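Local coordinates for conserved hypothetical protein (Staphylococcus aureus subsp. aureus, PDB 1TSJ), which is of unknown function but belongs to a family named for 3-demethylubiquinone-9 3-methyltransferase, within the glyoxalase clan of paired beta-alpha-beta-beta-beta modules, at residues A[20-23]-A[24-28]. Residues are numbered along the deposited sequence; the frame is centred on the assembly and turned at random.
Sequences VKLY and TSLFE
Thr24 N donates to Val20 O at 2.9 Å, a nearly straight bond (160°) and the first of four i to i+4 bonds joining 20-23 to 24-28: Ser25 N reaches Lys21 O, Leu26 N reaches Leu22 O, and Phe27 N closes the series on Tyr23 O at 3.1 Å. With chi1 at -59°, Ser25 OG lies beside its own backbone N and is aimed at Lys21 O, consistent with serine's habit of bonding back to the preceding turn, but the modelled OG to O distance of 2.4 Å leaves the bond doubtful in detail. Phe27 brings the edge of its ring to Tyr23 O, which lies in the ring plane near CD1, while the same CD1 packs 4.3 Å from Tyr23 CB. Next to this pair round the helix, Leu22 CG and Leu26 CD1 meet at 4.4 Å, forming a small apolar patch on an exposed flank. Val20 and Thr24 run side by side, CG1 of Val20 being 4.0 Å from Thr24 OG1. Short beta-branched side chains fit where both touch Ile32; buried Val20 also meets Phe54, and Tyr23 reaches Leu56. Phe27 leaves helical geometry, marking the C-terminal end of an alpha-helix, 16-26, packed against the beta-sheet as in glyoxalase-like folds.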
loop_
_atom_site.group_PDB
_atom_site.type_symbol
_atom_site.label_atom_id
_atom_site.label_comp_id
_atom_site.label_asym_id
_atom_site.label_seq_id
_atom_site.Cartn_x
_atom_site.Cartn_y
_atom_site.Cartn_z
ATOM N N VAL A 20 -0.577 -2.117 14.036
ATOM C CA VAL A 20 0.468 -3.132 13.777
ATOM C C VAL A 20 0.844 -3.959 14.985
ATOM O O VAL A 20 0.936 -5.164 14.888
ATOM C CB VAL A 20 1.695 -2.446 13.259
ATOM C CG1 VAL A 20 2.822 -3.335 13.176
ATOM C CG2 VAL A 20 1.404 -1.995 11.910
ATOM N N LYS A 21 1.107 -3.276 16.112
ATOM C CA LYS A 21 1.572 -3.897 17.398
ATOM C C LYS A 21 0.574 -4.885 17.891
ATOM O O LYS A 21 0.926 -5.995 18.332
ATOM C CB LYS A 21 1.855 -2.873 18.480
ATOM C CG LYS A 21 2.665 -3.478 19.730
ATOM C CD LYS A 21 2.059 -2.992 21.121
ATOM C CE LYS A 21 0.610 -3.762 21.224
ATOM N NZ LYS A 21 -0.341 -3.605 22.348
ATOM N N LEU A 22 -0.656 -4.518 17.628
ATOM C CA LEU A 22 -1.828 -5.314 18.004
ATOM C C LEU A 22 -1.984 -6.547 17.179
ATOM O O LEU A 22 -2.290 -7.688 17.704
ATOM C CB LEU A 22 -3.131 -4.458 17.893
ATOM C CG LEU A 22 -4.443 -5.216 18.239
ATOM C CD1 LEU A 22 -4.281 -5.613 19.678
ATOM C CD2 LEU A 22 -5.862 -4.463 18.029
ATOM N N TYR A 23 -1.829 -6.400 15.878
ATOM C CA TYR A 23 -2.099 -7.586 15.076
ATOM C C TYR A 23 -0.920 -8.585 15.085
ATOM O O TYR A 23 -1.039 -9.801 15.066
ATOM C CB TYR A 23 -2.399 -7.161 13.619
ATOM C CG TYR A 23 -3.468 -6.156 13.435
ATOM C CD1 TYR A 23 -3.379 -5.210 12.450
ATOM C CD2 TYR A 23 -4.598 -6.134 14.271
ATOM C CE1 TYR A 23 -4.373 -4.272 12.339
ATOM C CE2 TYR A 23 -5.638 -5.195 14.084
ATOM C CZ TYR A 23 -5.491 -4.273 13.136
ATOM O OH TYR A 23 -6.488 -3.301 12.940
ATOM N N THR A 24 0.252 -8.013 15.009
ATOM C CA THR A 24 1.539 -8.728 15.127
ATOM C C THR A 24 1.534 -9.630 16.393
ATOM O O THR A 24 1.932 -10.766 16.391
ATOM C CB THR A 24 2.710 -7.550 15.081
ATOM O OG1 THR A 24 3.098 -7.256 13.657
ATOM C CG2 THR A 24 3.947 -8.068 15.727
ATOM N N SER A 25 1.047 -9.075 17.497
ATOM C CA SER A 25 0.999 -9.732 18.859
ATOM C C SER A 25 0.002 -10.904 18.898
ATOM O O SER A 25 0.344 -11.996 19.308
ATOM C CB SER A 25 0.689 -8.661 19.931
ATOM O OG SER A 25 1.705 -7.676 19.892
ATOM N N LEU A 26 -1.163 -10.720 18.311
ATOM C CA LEU A 26 -2.153 -11.811 18.218
ATOM C C LEU A 26 -1.939 -12.958 17.305
ATOM O O LEU A 26 -2.337 -14.039 17.598
ATOM C CB LEU A 26 -3.397 -11.199 17.692
ATOM C CG LEU A 26 -3.946 -10.143 18.585
ATOM C CD1 LEU A 26 -5.128 -9.555 17.823
ATOM C CD2 LEU A 26 -4.460 -10.777 19.860
ATOM N N PHE A 27 -1.509 -12.644 16.115
ATOM C CA PHE A 27 -1.426 -13.642 15.036
ATOM C C PHE A 27 -0.059 -14.219 15.173
ATOM O O PHE A 27 0.890 -13.509 15.542
ATOM C CB PHE A 27 -1.559 -13.086 13.554
ATOM C CG PHE A 27 -2.883 -12.575 13.261
ATOM C CD1 PHE A 27 -3.287 -11.384 13.784
ATOM C CD2 PHE A 27 -3.807 -13.321 12.573
ATOM C CE1 PHE A 27 -4.590 -10.899 13.623
ATOM C CE2 PHE A 27 -5.106 -12.833 12.385
ATOM C CZ PHE A 27 -5.440 -11.597 12.904
ATOM N N GLU A 28 0.054 -15.448 14.754
ATOM C CA GLU A 28 1.143 -16.218 15.033
ATOM C C GLU A 28 2.299 -15.821 14.223
ATOM O O GLU A 28 3.155 -15.113 14.743
ATOM C CB GLU A 28 0.833 -17.701 14.824
ATOM C CG GLU A 28 0.195 -18.363 16.045
ATOM C CD GLU A 28 0.226 -19.928 15.949
ATOM O OE1 GLU A 28 -0.695 -20.488 16.616
ATOM O OE2 GLU A 28 1.106 -20.583 15.194
#